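Local coordinates for protein putative diguanylate cyclase (GGDEF) with PAS/PAC domain (Rhodopseudomonas palustris, PDB 3LIF) that probably senses extracellular signals through this double PDC (Cache) domain and, in the full-length membrane protein, probably makes cyclic di-GMP from two GTP, at residues L172-G176 and M191-F197; L20-A25 and V233-A237; I75-D79 and F141-V145. All coordinates share one frame; numbering follows the deposited sequence.

Contact 1: residues L172-G176 and M191-F197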
loop_
_atom_site.group_PDB
_atom_site.type_symbol
_atom_site.label_atom_id
_atom_site.label_comp_id
_atom_site.label_asym_id
_atom_site.label_seq_id
_atom_site.Cartn_x
_atom_site.Cartn_y
_atom_site.Cartn_z
ATOM N N LEU A 172 -1.487 4.468 -5.442
ATOM C CA LEU A 172 -2.171 3.462 -6.230
ATOM C C LEU A 172 -1.331 2.247 -6.576
ATOM O O LEU A 172 -0.090 2.261 -6.486
ATOM C CB LEU A 172 -2.789 4.031 -7.510
ATOM C CG LEU A 172 -3.581 5.329 -7.346
ATOM C CD1 LEU A 172 -2.761 6.523 -7.947
ATOM C CD2 LEU A 172 -4.937 5.215 -7.989
ATOM N N HIS A 173 -2.025 1.173 -6.946
ATOM C CA HIS A 173 -1.314 0.007 -7.361
ATOM C C HIS A 173 -1.014 0.262 -8.821
ATOM O O HIS A 173 -1.802 0.911 -9.571
ATOM C CB HIS A 173 -2.171 -1.225 -7.229
ATOM C CG HIS A 173 -1.437 -2.489 -7.501
ATOM N ND1 HIS A 173 -1.167 -2.928 -8.787
ATOM C CD2 HIS A 173 -0.923 -3.427 -6.653
ATOM C CE1 HIS A 173 -0.522 -4.089 -8.718
ATOM N NE2 HIS A 173 -0.333 -4.395 -7.436
ATOM N N SER A 174 0.137 -0.232 -9.237
ATOM C CA SER A 174 0.473 -0.203 -10.627
ATOM C C SER A 174 -0.703 -0.553 -11.574
ATOM O O SER A 174 -0.761 -0.066 -12.676
ATOM C CB SER A 174 1.593 -1.172 -10.823
ATOM O OG SER A 174 1.781 -1.309 -12.181
ATOM N N ASP A 175 -1.649 -1.386 -11.138
ATOM C CA ASP A 175 -2.768 -1.787 -12.035
ATOM C C ASP A 175 -4.023 -0.964 -11.876
ATOM O O ASP A 175 -5.083 -1.337 -12.379
ATOM C CB ASP A 175 -3.140 -3.290 -11.898
ATOM C CG ASP A 175 -3.693 -3.655 -10.517
ATOM O OD1 ASP A 175 -4.350 -2.827 -9.785
ATOM O OD2 ASP A 175 -3.432 -4.816 -10.150
ATOM N N GLY A 176 -3.936 0.142 -11.160
ATOM C CA GLY A 176 -5.084 1.031 -11.103
ATOM C C GLY A 176 -5.879 0.915 -9.813
ATOM O O GLY A 176 -6.784 1.698 -9.562
HETATM N N MSE A 191 -9.254 2.407 -10.511
HETATM C CA MSE A 191 -9.092 3.630 -11.268
HETATM C C MSE A 191 -8.398 3.383 -12.615
HETATM O O MSE A 191 -7.892 4.324 -13.231
HETATM C CB MSE A 191 -8.220 4.551 -10.479
HETATM C CG MSE A 191 -8.540 4.581 -9.014
HETATM SE SE MSE A 191 -9.978 5.833 -8.665
HETATM C CE MSE A 191 -11.376 4.580 -8.389
ATOM N N ALA A 192 -8.315 2.143 -13.090
ATOM C CA ALA A 192 -7.613 1.938 -14.365
ATOM C C ALA A 192 -8.078 2.826 -15.602
ATOM O O ALA A 192 -7.334 2.918 -16.586
ATOM C CB ALA A 192 -7.592 0.471 -14.729
ATOM N N ASN A 193 -9.277 3.439 -15.581
ATOM C CA ASN A 193 -9.699 4.161 -16.745
ATOM C C ASN A 193 -9.028 5.518 -16.753
ATOM O O ASN A 193 -8.980 6.187 -17.771
ATOM C CB ASN A 193 -11.218 4.342 -16.845
ATOM C CG ASN A 193 -11.940 3.043 -17.098
ATOM O OD1 ASN A 193 -11.322 2.023 -17.303
ATOM N ND2 ASN A 193 -13.248 3.085 -17.085
HETATM N N MSE A 194 -8.523 5.956 -15.620
HETATM C CA MSE A 194 -7.780 7.208 -15.648
HETATM C C MSE A 194 -6.692 7.231 -16.779
HETATM O O MSE A 194 -6.076 6.211 -17.176
HETATM C CB MSE A 194 -7.104 7.495 -14.274
HETATM C CG MSE A 194 -7.961 8.129 -13.147
HETATM SE SE MSE A 194 -6.862 8.130 -11.620
HETATM C CE MSE A 194 -8.179 7.068 -10.767
ATOM N N VAL A 195 -6.440 8.435 -17.236
ATOM C CA VAL A 195 -5.457 8.693 -18.216
ATOM C C VAL A 195 -4.115 8.207 -17.697
ATOM O O VAL A 195 -3.281 7.661 -18.480
ATOM C CB VAL A 195 -5.413 10.241 -18.499
ATOM C CG1 VAL A 195 -4.139 10.651 -19.146
ATOM C CG2 VAL A 195 -6.605 10.629 -19.383
ATOM N N LEU A 196 -3.870 8.456 -16.406
ATOM C CA LEU A 196 -2.669 7.958 -15.743
ATOM C C LEU A 196 -2.332 6.513 -16.159
ATOM O O LEU A 196 -1.157 6.182 -16.414
ATOM C CB LEU A 196 -2.940 7.942 -14.250
ATOM C CG LEU A 196 -1.793 8.238 -13.307
ATOM C CD1 LEU A 196 -2.079 7.520 -11.985
ATOM C CD2 LEU A 196 -0.357 7.978 -13.896
ATOM N N PHE A 197 -3.365 5.658 -16.216
ATOM C CA PHE A 197 -3.121 4.275 -16.549
ATOM C C PHE A 197 -3.298 3.960 -18.030
ATOM O O PHE A 197 -2.585 3.084 -18.555
ATOM C CB PHE A 197 -3.912 3.306 -15.642
ATOM C CG PHE A 197 -3.587 3.460 -14.176
ATOM C CD1 PHE A 197 -2.497 2.800 -13.616
ATOM C CD2 PHE A 197 -4.345 4.297 -13.358
ATOM C CE1 PHE A 197 -2.181 2.945 -12.274
ATOM C CE2 PHE A 197 -4.043 4.446 -12.002
ATOM C CZ PHE A 197 -2.946 3.806 -11.468
#
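The phenyl ring of F197 lies against the turn that follows strand 168-173, and G176 sits over its face: G176 CA is 3.6 Å from the ring centroid and only 15° off the ring normal, a CH-pi contact. The first torsion of F197 (chi1 -59°) turns the ring away from its own carbonyl carbon, and the side chain reaches back from the first turn of helix 195-203 to the strand end. L172 meets the same ring at its edge, with CB near the ring plane and 4.0 Å from CZ. The leucine then divides its branches: CD2 reaches CG of M191, a selenomethionine, at 3.8 Å, the two side chains crossing at about a right angle, while CD1 packs on L196 CD1. Glycine suits position 176 twice over, because the phi of G176 is positive (102°) and a side chain would run into A192 N. G176 O accepts from M191 N at 2.7 Å, the donor standing above the carbonyl plane. The turn itself is type I from H173 to G176, and H173 ND1 takes D175 N in the plane of the imidazole, while the carboxylate of D175 turns to R177. An alanine at F197 is likely to open a gap beside L172 and leave the CA of G176 without the aromatic face it rests on. This hairpin turn of the second PDC unit thus meets the loop before helix 195-203 in a way consistent with a fit set by apolar packing and one backbone bond, with no salt bridge across it.

Contact 2: residues L20-A25 and V233-A237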
loop_
_atom_site.group_PDB
_atom_site.type_symbol
_atom_site.label_atom_id
_atom_site.label_comp_id
_atom_site.label_asym_id
_atom_site.label_seq_id
_atom_site.Cartn_x
_atom_site.Cartn_y
_atom_site.Cartn_z
ATOM N N LEU A 20 8.218 16.549 -5.259
ATOM C CA LEU A 20 7.343 16.053 -4.223
ATOM C C LEU A 20 6.933 14.548 -4.479
ATOM O O LEU A 20 7.010 13.685 -3.588
ATOM C CB LEU A 20 6.155 16.987 -4.118
ATOM C CG LEU A 20 5.236 16.535 -3.021
ATOM C CD1 LEU A 20 6.056 16.086 -1.821
ATOM C CD2 LEU A 20 4.234 17.646 -2.693
ATOM N N SER A 21 6.543 14.271 -5.720
ATOM C CA SER A 21 6.314 12.934 -6.192
ATOM C C SER A 21 7.532 12.031 -5.875
ATOM O O SER A 21 7.388 10.886 -5.408
ATOM C CB SER A 21 5.989 12.943 -7.695
ATOM O OG SER A 21 7.150 12.730 -8.480
ATOM N N HIS A 22 8.730 12.536 -6.091
ATOM C CA HIS A 22 9.885 11.757 -5.714
ATOM C C HIS A 22 9.929 11.465 -4.206
ATOM O O HIS A 22 10.176 10.345 -3.773
ATOM C CB HIS A 22 11.123 12.474 -6.152
ATOM C CG HIS A 22 12.361 11.659 -6.016
ATOM N ND1 HIS A 22 12.965 11.036 -7.097
ATOM C CD2 HIS A 22 13.132 11.381 -4.930
ATOM C CE1 HIS A 22 14.042 10.393 -6.674
ATOM N NE2 HIS A 22 14.159 10.577 -5.366
ATOM N N SER A 23 9.657 12.451 -3.380
ATOM C CA SER A 23 9.607 12.162 -1.958
ATOM C C SER A 23 8.516 11.164 -1.578
ATOM O O SER A 23 8.743 10.268 -0.792
ATOM C CB SER A 23 9.350 13.440 -1.191
ATOM O OG SER A 23 10.497 14.213 -1.237
ATOM N N LEU A 24 7.306 11.367 -2.100
ATOM C CA LEU A 24 6.200 10.467 -1.836
ATOM C C LEU A 24 6.562 9.025 -2.282
ATOM O O LEU A 24 6.274 8.095 -1.581
ATOM C CB LEU A 24 4.913 10.997 -2.486
ATOM C CG LEU A 24 4.415 12.372 -1.997
ATOM C CD1 LEU A 24 3.233 12.926 -2.797
ATOM C CD2 LEU A 24 4.018 12.370 -0.554
ATOM N N ALA A 25 7.218 8.856 -3.421
ATOM C CA ALA A 25 7.540 7.525 -3.921
ATOM C C ALA A 25 8.512 6.820 -2.958
ATOM O O ALA A 25 8.381 5.632 -2.645
ATOM C CB ALA A 25 8.137 7.619 -5.285
ATOM N N VAL A 233 2.097 3.307 -7.499
ATOM C CA VAL A 233 2.360 4.592 -8.127
ATOM C C VAL A 233 1.933 5.657 -7.132
ATOM O O VAL A 233 1.008 5.440 -6.369
ATOM C CB VAL A 233 1.482 4.750 -9.360
ATOM C CG1 VAL A 233 1.865 6.007 -10.155
ATOM C CG2 VAL A 233 1.628 3.527 -10.214
ATOM N N VAL A 234 2.582 6.808 -7.108
ATOM C CA VAL A 234 2.051 7.869 -6.246
ATOM C C VAL A 234 1.658 8.980 -7.160
ATOM O O VAL A 234 2.284 9.143 -8.227
ATOM C CB VAL A 234 3.104 8.421 -5.301
ATOM C CG1 VAL A 234 3.384 7.429 -4.195
ATOM C CG2 VAL A 234 4.395 8.729 -6.085
ATOM N N THR A 235 0.642 9.751 -6.780
ATOM C CA THR A 235 0.321 10.950 -7.559
ATOM C C THR A 235 0.139 12.138 -6.626
ATOM O O THR A 235 -0.360 11.934 -5.538
ATOM C CB THR A 235 -0.973 10.762 -8.332
ATOM O OG1 THR A 235 -2.076 10.668 -7.411
ATOM C CG2 THR A 235 -0.921 9.496 -9.229
ATOM N N VAL A 236 0.562 13.351 -7.033
ATOM C CA VAL A 236 0.258 14.619 -6.325
ATOM C C VAL A 236 -0.412 15.526 -7.304
ATOM O O VAL A 236 0.084 15.693 -8.410
ATOM C CB VAL A 236 1.488 15.500 -6.033
ATOM C CG1 VAL A 236 1.362 16.109 -4.684
ATOM C CG2 VAL A 236 2.761 14.796 -6.148
ATOM N N ALA A 237 -1.466 16.206 -6.875
ATOM C CA ALA A 237 -2.166 17.152 -7.743
ATOM C C ALA A 237 -2.543 18.423 -7.005
ATOM O O ALA A 237 -2.704 18.412 -5.787
ATOM C CB ALA A 237 -3.387 16.529 -8.304
#
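V234 and V236 rise from one face of strand 232-239 to meet L20, S21, L24 and A25 of helix 5-47, the long N-terminal helix that packs along one face of both sheets in this double PDC fold. The axes of the two short segments come within 8.0 Å, and their directions differ by 143°. Apolar side-chain contacts do most of the work. V236 fits between residues one helical turn apart: its CG1 lies 3.8 Å from L20 CD2, the two side chains crossing at about a right angle, and its CG2 lies 3.9 Å from L24 CD1. L24 brings that methyl down to the sheet because its chain is extended at chi2 (173°). The same leucine sets its CB 4.2 Å from V234 CB, and A25 CB touches V234 CG2. The beta-branched valines suit a strand and offer two methyls each, whereas S21 and A25 are small enough to let the strand come near the helix backbone. Polar groups make no hydrogen bond between the segments. The hydroxyl of S21 instead bonds to R18 O within the helix and to R225 NE of the neighbouring strand 219-226, so the serine satisfies its oxygen while its CB packs on V236 CG2. On the other face of the strand V233 and T235 meet helix 195-203, leaving the sheet layered between two helices. Methyl-to-backbone packing completes the contact. V236 CG2 approaches S21 N, and V234 CG2 rests beside a helical hydrogen bond, 3.8 Å from S21 O and 3.9 Å from A25 N.

Contact 3: residues I75-D79 and F141-V145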
loop_
_atom_site.group_PDB
_atom_site.type_symbol
_atom_site.label_atom_id
_atom_site.label_comp_id
_atom_site.label_asym_id
_atom_site.label_seq_id
_atom_site.Cartn_x
_atom_site.Cartn_y
_atom_site.Cartn_z
ATOM N N ILE A 75 -0.534 -15.509 11.113
ATOM C CA ILE A 75 0.004 -16.687 10.517
ATOM C C ILE A 75 -1.100 -17.661 10.078
ATOM O O ILE A 75 -2.088 -17.860 10.799
ATOM C CB ILE A 75 0.846 -17.403 11.522
ATOM C CG1 ILE A 75 1.730 -16.384 12.231
ATOM C CG2 ILE A 75 1.689 -18.497 10.782
ATOM C CD1 ILE A 75 3.018 -16.049 11.465
ATOM N N LEU A 76 -0.900 -18.246 8.905
ATOM C CA LEU A 76 -1.696 -19.321 8.378
ATOM C C LEU A 76 -0.756 -20.477 8.094
ATOM O O LEU A 76 0.351 -20.247 7.495
ATOM C CB LEU A 76 -2.302 -18.925 7.028
ATOM C CG LEU A 76 -3.274 -17.753 6.876
ATOM C CD1 LEU A 76 -3.824 -17.762 5.448
ATOM C CD2 LEU A 76 -4.402 -17.703 7.919
ATOM N N ASP A 77 -1.169 -21.705 8.449
ATOM C CA ASP A 77 -0.353 -22.885 8.114
ATOM C C ASP A 77 -0.770 -23.390 6.774
ATOM O O ASP A 77 -1.266 -22.638 5.976
ATOM C CB ASP A 77 -0.696 -24.007 9.065
ATOM C CG ASP A 77 -2.217 -24.421 9.016
ATOM O OD1 ASP A 77 -2.954 -24.324 7.952
ATOM O OD2 ASP A 77 -2.665 -24.869 10.102
ATOM N N ALA A 78 -0.408 -24.601 6.411
ATOM C CA ALA A 78 0.225 -24.845 5.171
ATOM C C ALA A 78 -1.170 -25.224 4.492
ATOM O O ALA A 78 -1.313 -25.325 3.259
ATOM C CB ALA A 78 1.128 -26.030 5.234
ATOM N N ASP A 79 -2.197 -25.397 5.346
ATOM C CA ASP A 79 -3.590 -25.675 4.943
ATOM C C ASP A 79 -4.438 -24.416 4.970
ATOM O O ASP A 79 -5.646 -24.461 4.709
ATOM C CB ASP A 79 -4.282 -26.781 5.812
ATOM C CG ASP A 79 -3.554 -28.143 5.769
ATOM O OD1 ASP A 79 -3.454 -28.719 4.679
ATOM O OD2 ASP A 79 -3.087 -28.625 6.821
ATOM N N PHE A 141 6.644 -25.515 1.320
ATOM C CA PHE A 141 5.633 -24.565 1.798
ATOM C C PHE A 141 5.142 -24.860 3.205
ATOM O O PHE A 141 4.748 -26.002 3.503
ATOM C CB PHE A 141 4.433 -24.620 0.859
ATOM C CG PHE A 141 3.367 -23.630 1.187
ATOM C CD1 PHE A 141 3.619 -22.260 1.122
ATOM C CD2 PHE A 141 2.108 -24.040 1.538
ATOM C CE1 PHE A 141 2.617 -21.322 1.405
ATOM C CE2 PHE A 141 1.118 -23.122 1.821
ATOM C CZ PHE A 141 1.369 -21.756 1.753
ATOM N N PHE A 142 5.080 -23.846 4.063
ATOM C CA PHE A 142 4.645 -24.060 5.436
ATOM C C PHE A 142 3.512 -23.097 5.871
ATOM O O PHE A 142 3.145 -23.073 7.053
ATOM C CB PHE A 142 5.866 -23.977 6.363
ATOM C CG PHE A 142 5.584 -24.345 7.795
ATOM C CD1 PHE A 142 5.594 -25.682 8.217
ATOM C CD2 PHE A 142 5.326 -23.375 8.730
ATOM C CE1 PHE A 142 5.336 -26.017 9.499
ATOM C CE2 PHE A 142 5.076 -23.720 10.053
ATOM C CZ PHE A 142 5.064 -25.048 10.431
ATOM N N GLY A 143 2.934 -22.335 4.931
ATOM C CA GLY A 143 1.833 -21.305 5.210
ATOM C C GLY A 143 2.463 -19.967 4.859
ATOM O O GLY A 143 2.997 -19.809 3.735
ATOM N N VAL A 144 2.278 -18.930 5.653
ATOM C CA VAL A 144 1.826 -17.596 5.212
ATOM C C VAL A 144 1.861 -16.664 6.401
ATOM O O VAL A 144 1.281 -17.022 7.452
ATOM C CB VAL A 144 0.583 -17.454 4.334
ATOM C CG1 VAL A 144 0.342 -15.983 4.147
ATOM C CG2 VAL A 144 0.822 -18.032 2.950
ATOM N N VAL A 145 2.614 -15.550 6.304
ATOM C CA VAL A 145 2.400 -14.391 7.232
ATOM C C VAL A 145 1.723 -13.348 6.377
ATOM O O VAL A 145 2.178 -13.096 5.235
ATOM C CB VAL A 145 3.660 -13.575 7.605
ATOM C CG1 VAL A 145 3.714 -13.277 9.069
ATOM C CG2 VAL A 145 4.936 -14.122 7.008
HETATM O O HOH W 1 2.547 -21.526 9.139
#
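Strand 70-76 pairs antiparallel with the start of strand 141-149 and then leaves it in a turn. L76 N donates to V144 O at 2.9 Å, nearly straight (170°), in the hydrogen-bonded pair L76-V144. L76 O makes no such return bond to V144 N; a water instead donates to it and to F142 O, 2.7 Å from the latter, bridging the strands where they part. I75 and V145 form the adjoining non-hydrogen-bonded pair, lying side by side with CD1 of I75 3.7 Å from CG1 of V145. In the first PDC unit, these two aliphatic side chains face helix 5-47, at I42, while L76 and V144 point to the other side of the sheet, toward helix 99-106; there the L76 side chain lies about 6 Å from a bound MPD molecule, probably from the crystallisation liquor. G143 suits its place because its phi is positive (115°) and any side chain would strike L76 O. The ring of F141, whose exact place is doubtful, takes A78 O at its edge, 3.6 Å from CE2. A78, being small, lets its CB rest on the F142 backbone.

How the contacts relate
Contacts 1 and 2 belong to the second PDC unit and share its antiparallel sheet, in which strands 168-173 and 232-239 are neighbours; their centres are 14 Å apart and they touch, L172 and L196 both packing on T235. Contact 3 lies in the first unit's sheet, its centre 32 Å from that of contact 1 and 35 Å from that of contact 2. Both sheets have the strand order 2-1-5-4-3, and helix 5-47 packs against each. Along the chain, contact 2 encloses contact 3 and then contact 1. The long helix thus spans two similar units of the sensor domain and ties them into one elongated body.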